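Long-range contact in urocanate hydratase (PDB 7NED), which is a thiourocanate hydratase of bacterial ergothioneine catabolism, a lyase of the urocanase family that binds NAD+ as cofactor: residues A[369-380]-A[401-411]. Numbering follows the deposited sequence.
Sequences FILEAFSDNEVI and GWFGHGDRTKL
F374 and F403 meet at the apolar centre: CE1 of F403 sits over the middle of the F374 ring, 3.7 Å from CD1 of F374, and the two planes lie 49° apart, an oblique pairing that is neither stacked nor T-shaped. F403 is held from two more sides. I380 crosses it at about a right angle; CG1 of I380 lies 3.5 Å from CZ of F403, and its CD1 sits over one face of that ring, while I370 brings CG2 to the ring edge. L411 carries CD1 between I370 and F369, 3.7 Å from CG1 of I370, because its CG stands anti to the backbone N (chi1 177°). Branched aliphatic chains suit these places: their methyls fit against the face and edge of F403 and the edge of F369. I370, F403 and L411 all touch W353 of strand 351-355, which extends the cluster.

Farther out, K410 reaches back from helix 407-420 across the other face of F374, its extended chain keeping apolar carbons on the ring; NZ stands 4.4 Å from the centroid, a cation-pi contact, and donates to O of A373 at 3.0 Å. Helix 360-373 ends here, so the lysine satisfies a carbonyl at its C-terminus. D407 turns OD1 to the edge of F374, 3.6 Å from CE1, where the ring hydrogens are slightly positive. Were F374 an alanine, a gap would probably open between F403 and K410, depriving the ammonium of its aromatic face. At the polar edge, asparagine suits N377 by offering both acceptor and donor: OD1 accepts from I380 N, capping helix 378-390, and ND2 donates to two waters, one donating to D407 OD2, the other to W402 O.

Apolar toward F403 and probably cation-stabilising toward K410, one ring thus helps tie the end of helix 360-373 to the first turn of helix 407-420.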
ATOM      1  N   PHE A 369      35.037   4.915 -13.706  1.00 20.82           N
ATOM      2  CA  PHE A 369      35.127   4.763 -12.288  1.00 19.44           C
ATOM      3  C   PHE A 369      34.762   3.354 -11.863  1.00 20.86           C
ATOM      4  O   PHE A 369      35.433   2.787 -11.080  1.00 19.76           O
ATOM      5  CB  PHE A 369      34.248   5.724 -11.558  1.00 19.17           C
ATOM      6  CG  PHE A 369      34.144   5.410 -10.116  1.00 24.07           C
ATOM      7  CD1 PHE A 369      35.139   5.764  -9.255  1.00 22.50           C
ATOM      8  CD2 PHE A 369      33.078   4.711  -9.628  1.00 23.55           C
ATOM      9  CE1 PHE A 369      35.079   5.431  -7.929  1.00 25.20           C
ATOM     10  CE2 PHE A 369      33.009   4.385  -8.292  1.00 22.18           C
ATOM     11  CZ  PHE A 369      34.004   4.749  -7.453  1.00 23.16           C
ATOM     12  N   ILE A 370      33.721   2.797 -12.434  1.00 17.72           N
ATOM     13  CA  ILE A 370      33.299   1.466 -12.017  1.00 19.59           C
ATOM     14  C   ILE A 370      34.364   0.419 -12.348  1.00 22.00           C
ATOM     15  O   ILE A 370      34.675  -0.459 -11.530  1.00 19.96           O
ATOM     16  CB  ILE A 370      31.940   1.131 -12.657  1.00 20.86           C
ATOM     17  CG1 ILE A 370      30.832   2.043 -12.060  1.00 20.71           C
ATOM     18  CG2 ILE A 370      31.627  -0.312 -12.423  1.00 17.98           C
ATOM     19  CD1 ILE A 370      29.419   1.930 -12.753  1.00 15.65           C
ATOM     20  N   LEU A 371      34.923   0.492 -13.529  1.00 20.51           N
ATOM     21  CA  LEU A 371      35.956  -0.445 -13.931  1.00 21.64           C
ATOM     22  C   LEU A 371      37.190  -0.429 -12.988  1.00 23.90           C
ATOM     23  O   LEU A 371      37.783  -1.436 -12.758  1.00 26.95           O
ATOM     24  CB  LEU A 371      36.339  -0.166 -15.359  1.00 21.27           C
ATOM     25  CG  LEU A 371      35.215  -0.354 -16.342  1.00 24.75           C
ATOM     26  CD1 LEU A 371      35.642   0.066 -17.737  1.00 26.73           C
ATOM     27  CD2 LEU A 371      34.599  -1.750 -16.293  1.00 22.67           C
ATOM     28  N   GLU A 372      37.494   0.719 -12.418  1.00 19.65           N
ATOM     29  CA  GLU A 372      38.599   0.884 -11.525  1.00 21.75           C
ATOM     30  C   GLU A 372      38.258   0.527 -10.088  1.00 27.84           C
ATOM     31  O   GLU A 372      39.023  -0.068  -9.427  1.00 27.87           O
ATOM     32  CB  GLU A 372      39.125   2.316 -11.511  1.00 21.55           C
ATOM     33  CG  GLU A 372      39.413   2.983 -12.839  1.00 36.91           C
ATOM     34  CD  GLU A 372      39.432   4.539 -12.809  1.00 44.75           C
ATOM     35  OE1 GLU A 372      38.916   5.181 -11.880  1.00 42.83           O
ATOM     36  OE2 GLU A 372      39.953   5.155 -13.745  1.00 43.86           O
ATOM     37  N   ALA A 373      37.107   0.949  -9.619  1.00 23.61           N
ATOM     38  CA  ALA A 373      36.726   0.758  -8.253  1.00 22.20           C
ATOM     39  C   ALA A 373      36.054  -0.557  -7.903  1.00 22.42           C
ATOM     40  O   ALA A 373      36.018  -0.879  -6.766  1.00 24.99           O
ATOM     41  CB  ALA A 373      35.900   1.934  -7.772  1.00 21.63           C
ATOM     42  N   PHE A 374      35.526  -1.286  -8.889  1.00 22.67           N
ATOM     43  CA  PHE A 374      34.884  -2.585  -8.675  1.00 24.17           C
ATOM     44  C   PHE A 374      35.561  -3.690  -9.481  1.00 24.04           C
ATOM     45  O   PHE A 374      34.900  -4.646  -9.906  1.00 22.08           O
ATOM     46  CB  PHE A 374      33.394  -2.539  -9.037  1.00 25.10           C
ATOM     47  CG  PHE A 374      32.602  -1.581  -8.203  1.00 23.92           C
ATOM     48  CD1 PHE A 374      31.941  -2.024  -7.065  1.00 21.21           C
ATOM     49  CD2 PHE A 374      32.502  -0.245  -8.565  1.00 24.28           C
ATOM     50  CE1 PHE A 374      31.216  -1.142  -6.296  1.00 21.55           C
ATOM     51  CE2 PHE A 374      31.770   0.628  -7.804  1.00 23.03           C
ATOM     52  CZ  PHE A 374      31.131   0.179  -6.665  1.00 20.11           C
ATOM     53  N   SER A 375      36.877  -3.573  -9.699  1.00 24.10           N
ATOM     54  CA  SER A 375      37.564  -4.459 -10.645  1.00 24.58           C
ATOM     55  C   SER A 375      37.590  -5.910 -10.189  1.00 24.84           C
ATOM     56  O   SER A 375      37.718  -6.801 -11.034  1.00 27.30           O
ATOM     57  CB  SER A 375      38.997  -3.969 -10.903  1.00 27.18           C
ATOM     58  OG  SER A 375      39.764  -3.919  -9.705  1.00 30.05           O
ATOM     59  N   ASP A 376      37.414  -6.182  -8.889  1.00 25.83           N
ATOM     60  CA  ASP A 376      37.291  -7.560  -8.425  1.00 25.64           C
ATOM     61  C   ASP A 376      35.922  -8.155  -8.745  1.00 29.05           C
ATOM     62  O   ASP A 376      35.724  -9.368  -8.577  1.00 25.33           O
ATOM     63  CB  ASP A 376      37.559  -7.599  -6.924  1.00 28.33           C
ATOM     64  CG  ASP A 376      36.619  -6.675  -6.153  1.00 38.51           C
ATOM     65  OD1 ASP A 376      35.688  -7.180  -5.481  1.00 43.44           O
ATOM     66  OD2 ASP A 376      36.759  -5.435  -6.292  1.00 41.23           O
ATOM     67  N   ASN A 377      34.987  -7.331  -9.223  1.00 21.74           N
ATOM     68  CA  ASN A 377      33.630  -7.758  -9.548  1.00 24.26           C
ATOM     69  C   ASN A 377      33.611  -7.947 -11.051  1.00 25.64           C
ATOM     70  O   ASN A 377      33.365  -7.008 -11.805  1.00 25.05           O
ATOM     71  CB  ASN A 377      32.609  -6.718  -9.099  1.00 22.77           C
ATOM     72  CG  ASN A 377      31.201  -7.113  -9.434  1.00 26.21           C
ATOM     73  OD1 ASN A 377      30.962  -7.929 -10.328  1.00 24.70           O
ATOM     74  ND2 ASN A 377      30.248  -6.547  -8.706  1.00 25.99           N
ATOM     75  N   GLU A 378      33.941  -9.161 -11.500  1.00 25.49           N
ATOM     76  CA  GLU A 378      34.100  -9.341 -12.930  1.00 29.44           C
ATOM     77  C   GLU A 378      32.763  -9.253 -13.657  1.00 26.87           C
ATOM     78  O   GLU A 378      32.731  -8.925 -14.852  1.00 25.22           O
ATOM     79  CB  GLU A 378      34.810 -10.668 -13.209  1.00 30.69           C
ATOM     80  CG  GLU A 378      36.322 -10.550 -13.082  1.00 38.64           C
ATOM     81  CD  GLU A 378      37.051 -11.896 -13.108  1.00 48.04           C
ATOM     82  OE1 GLU A 378      36.670 -12.777 -13.912  1.00 47.75           O
ATOM     83  OE2 GLU A 378      38.017 -12.069 -12.328  1.00 51.12           O
ATOM     84  N   VAL A 379      31.656  -9.504 -12.955  1.00 27.13           N
ATOM     85  CA  VAL A 379      30.346  -9.423 -13.591  1.00 25.68           C
ATOM     86  C   VAL A 379      30.037  -7.989 -13.994  1.00 24.05           C
ATOM     87  O   VAL A 379      29.757  -7.709 -15.167  1.00 19.44           O
ATOM     88  CB  VAL A 379      29.264 -10.001 -12.668  1.00 28.81           C
ATOM     89  CG1 VAL A 379      27.904  -9.926 -13.341  1.00 30.60           C
ATOM     90  CG2 VAL A 379      29.610 -11.439 -12.358  1.00 29.53           C
ATOM     91  N   ILE A 380      30.058  -7.062 -13.030  1.00 24.31           N
ATOM     92  CA  ILE A 380      29.787  -5.674 -13.380  1.00 21.15           C
ATOM     93  C   ILE A 380      30.834  -5.147 -14.343  1.00 21.03           C
ATOM     94  O   ILE A 380      30.519  -4.335 -15.226  1.00 21.84           O
ATOM     95  CB  ILE A 380      29.654  -4.767 -12.138  1.00 22.28           C
ATOM     96  CG1 ILE A 380      29.042  -3.420 -12.572  1.00 21.89           C
ATOM     97  CG2 ILE A 380      30.999  -4.467 -11.449  1.00 20.57           C
ATOM     98  CD1 ILE A 380      27.599  -3.508 -13.108  1.00 18.41           C
ATOM     99  N   GLY A 401      23.164  -0.800 -14.281  1.00 15.75           N
ATOM    100  CA  GLY A 401      24.275  -1.560 -13.736  1.00 16.96           C
ATOM    101  C   GLY A 401      23.850  -2.247 -12.458  1.00 19.66           C
ATOM    102  O   GLY A 401      23.584  -1.580 -11.455  1.00 18.41           O
ATOM    103  N   TRP A 402      23.722  -3.569 -12.493  1.00 18.80           N
ATOM    104  CA  TRP A 402      23.181  -4.294 -11.349  1.00 16.75           C
ATOM    105  C   TRP A 402      24.222  -4.345 -10.250  1.00 15.92           C
ATOM    106  O   TRP A 402      25.332  -4.859 -10.446  1.00 20.35           O
ATOM    107  CB  TRP A 402      22.757  -5.707 -11.749  1.00 16.46           C
ATOM    108  CG  TRP A 402      21.469  -5.734 -12.479  1.00 18.10           C
ATOM    109  CD1 TRP A 402      21.107  -4.941 -13.528  1.00 15.64           C
ATOM    110  CD2 TRP A 402      20.363  -6.611 -12.227  1.00 16.66           C
ATOM    111  NE1 TRP A 402      19.835  -5.269 -13.945  1.00 16.52           N
ATOM    112  CE2 TRP A 402      19.352  -6.281 -13.151  1.00 14.96           C
ATOM    113  CE3 TRP A 402      20.128  -7.637 -11.302  1.00 17.62           C
ATOM    114  CZ2 TRP A 402      18.092  -6.941 -13.177  1.00 16.26           C
ATOM    115  CZ3 TRP A 402      18.876  -8.278 -11.312  1.00 16.81           C
ATOM    116  CH2 TRP A 402      17.880  -7.932 -12.252  1.00 18.31           C
ATOM    117  N   PHE A 403      23.847  -3.823  -9.085  1.00 18.24           N
ATOM    118  CA  PHE A 403      24.704  -3.749  -7.930  1.00 16.10           C
ATOM    119  C   PHE A 403      23.901  -4.223  -6.723  1.00 17.45           C
ATOM    120  O   PHE A 403      22.673  -4.068  -6.677  1.00 16.51           O
ATOM    121  CB  PHE A 403      25.196  -2.305  -7.697  1.00 14.90           C
ATOM    122  CG  PHE A 403      26.384  -1.915  -8.545  1.00 16.53           C
ATOM    123  CD1 PHE A 403      27.631  -2.443  -8.281  1.00 19.25           C
ATOM    124  CD2 PHE A 403      26.266  -0.970  -9.555  1.00 19.38           C
ATOM    125  CE1 PHE A 403      28.760  -2.072  -9.017  1.00 19.77           C
ATOM    126  CE2 PHE A 403      27.401  -0.594 -10.296  1.00 18.58           C
ATOM    127  CZ  PHE A 403      28.640  -1.145 -10.008  1.00 21.08           C
ATOM    128  N   GLY A 404      24.599  -4.752  -5.716  1.00 16.99           N
ATOM    129  CA  GLY A 404      23.955  -5.176  -4.495  1.00 15.46           C
ATOM    130  C   GLY A 404      24.218  -4.269  -3.301  1.00 18.01           C
ATOM    131  O   GLY A 404      24.591  -3.092  -3.425  1.00 15.49           O
ATOM    132  N   HIS A 405      24.035  -4.841  -2.111  1.00 16.52           N
ATOM    133  CA  HIS A 405      24.052  -4.052  -0.886  1.00 15.61           C
ATOM    134  C   HIS A 405      25.448  -3.504  -0.622  1.00 19.14           C
ATOM    135  O   HIS A 405      26.433  -4.249  -0.620  1.00 21.40           O
ATOM    136  CB  HIS A 405      23.592  -4.911   0.296  1.00 14.49           C
ATOM    137  CG  HIS A 405      23.562  -4.168   1.591  1.00 20.79           C
ATOM    138  ND1 HIS A 405      22.565  -3.270   1.908  1.00 20.30           N
ATOM    139  CD2 HIS A 405      24.427  -4.154   2.632  1.00 22.16           C
ATOM    140  CE1 HIS A 405      22.811  -2.743   3.094  1.00 19.76           C
ATOM    141  NE2 HIS A 405      23.929  -3.272   3.561  1.00 20.09           N
ATOM    142  N   GLY A 406      25.526  -2.211  -0.354  1.00 17.96           N
ATOM    143  CA  GLY A 406      26.775  -1.549  -0.071  1.00 21.43           C
ATOM    144  C   GLY A 406      27.430  -1.051  -1.343  1.00 19.53           C
ATOM    145  O   GLY A 406      27.948   0.064  -1.369  1.00 21.09           O
ATOM    146  N   ASP A 407      27.393  -1.849  -2.407  1.00 17.75           N
ATOM    147  CA  ASP A 407      27.935  -1.396  -3.693  1.00 19.97           C
ATOM    148  C   ASP A 407      27.131  -0.232  -4.265  1.00 20.14           C
ATOM    149  O   ASP A 407      27.718   0.743  -4.767  1.00 19.26           O
ATOM    150  CB  ASP A 407      27.971  -2.554  -4.687  1.00 18.79           C
ATOM    151  CG  ASP A 407      29.101  -3.516  -4.417  1.00 23.02           C
ATOM    152  OD1 ASP A 407      29.960  -3.206  -3.570  1.00 24.97           O
ATOM    153  OD2 ASP A 407      29.123  -4.593  -5.035  1.00 27.17           O
ATOM    154  N   ARG A 408      25.790  -0.289  -4.190  1.00 16.27           N
ATOM    155  CA  ARG A 408      25.010   0.858  -4.656  1.00 16.45           C
ATOM    156  C   ARG A 408      25.459   2.111  -3.935  1.00 17.79           C
ATOM    157  O   ARG A 408      25.660   3.168  -4.548  1.00 17.68           O
ATOM    158  CB  ARG A 408      23.496   0.644  -4.456  1.00 16.35           C
ATOM    159  CG  ARG A 408      22.940  -0.427  -5.329  1.00 16.53           C
ATOM    160  CD  ARG A 408      21.428  -0.490  -5.314  1.00 15.29           C
ATOM    161  NE  ARG A 408      20.997  -1.850  -5.634  1.00 16.86           N
ATOM    162  CZ  ARG A 408      19.729  -2.219  -5.693  1.00 16.97           C
ATOM    163  NH1 ARG A 408      18.783  -1.308  -5.465  1.00 17.94           N
ATOM    164  NH2 ARG A 408      19.402  -3.483  -5.938  1.00 17.32           N
ATOM    165  N   THR A 409      25.614   2.003  -2.610  1.00 19.08           N
ATOM    166  CA  THR A 409      25.996   3.153  -1.801  1.00 18.44           C
ATOM    167  C   THR A 409      27.382   3.655  -2.194  1.00 17.35           C
ATOM    168  O   THR A 409      27.597   4.858  -2.361  1.00 16.85           O
ATOM    169  CB  THR A 409      25.966   2.742  -0.328  1.00 17.73           C
ATOM    170  OG1 THR A 409      24.642   2.287  -0.004  1.00 18.17           O
ATOM    171  CG2 THR A 409      26.384   3.904   0.589  1.00 17.56           C
ATOM    172  N   LYS A 410      28.338   2.732  -2.306  1.00 17.47           N
ATOM    173  CA  LYS A 410      29.698   3.067  -2.737  1.00 17.05           C
ATOM    174  C   LYS A 410      29.694   3.844  -4.054  1.00 19.73           C
ATOM    175  O   LYS A 410      30.339   4.897  -4.184  1.00 21.05           O
ATOM    176  CB  LYS A 410      30.504   1.770  -2.867  1.00 18.79           C
ATOM    177  CG  LYS A 410      31.874   1.959  -3.483  1.00 19.71           C
ATOM    178  CD  LYS A 410      32.690   0.707  -3.329  1.00 24.10           C
ATOM    179  CE  LYS A 410      34.019   0.855  -4.094  1.00 26.95           C
ATOM    180  NZ  LYS A 410      34.696  -0.486  -4.114  1.00 35.39           N
ATOM    181  N   LEU A 411      28.998   3.320  -5.060  1.00 19.52           N
ATOM    182  CA  LEU A 411      28.924   4.019  -6.341  1.00 17.89           C
ATOM    183  C   LEU A 411      28.331   5.417  -6.173  1.00 18.15           C
ATOM    184  O   LEU A 411      28.877   6.406  -6.668  1.00 17.02           O
ATOM    185  CB  LEU A 411      28.088   3.199  -7.311  1.00 15.12           C
ATOM    186  CG  LEU A 411      27.882   3.877  -8.654  1.00 18.59           C
ATOM    187  CD1 LEU A 411      29.247   4.141  -9.388  1.00 17.47           C
ATOM    188  CD2 LEU A 411      27.024   2.952  -9.471  1.00 18.53           C
TER
HETATM  189  O   HOH W   1      31.361  -5.693  -6.000  1.00 28.52           O
HETATM  190  O   HOH W   2      27.131  -6.466  -9.023  1.00 30.30           O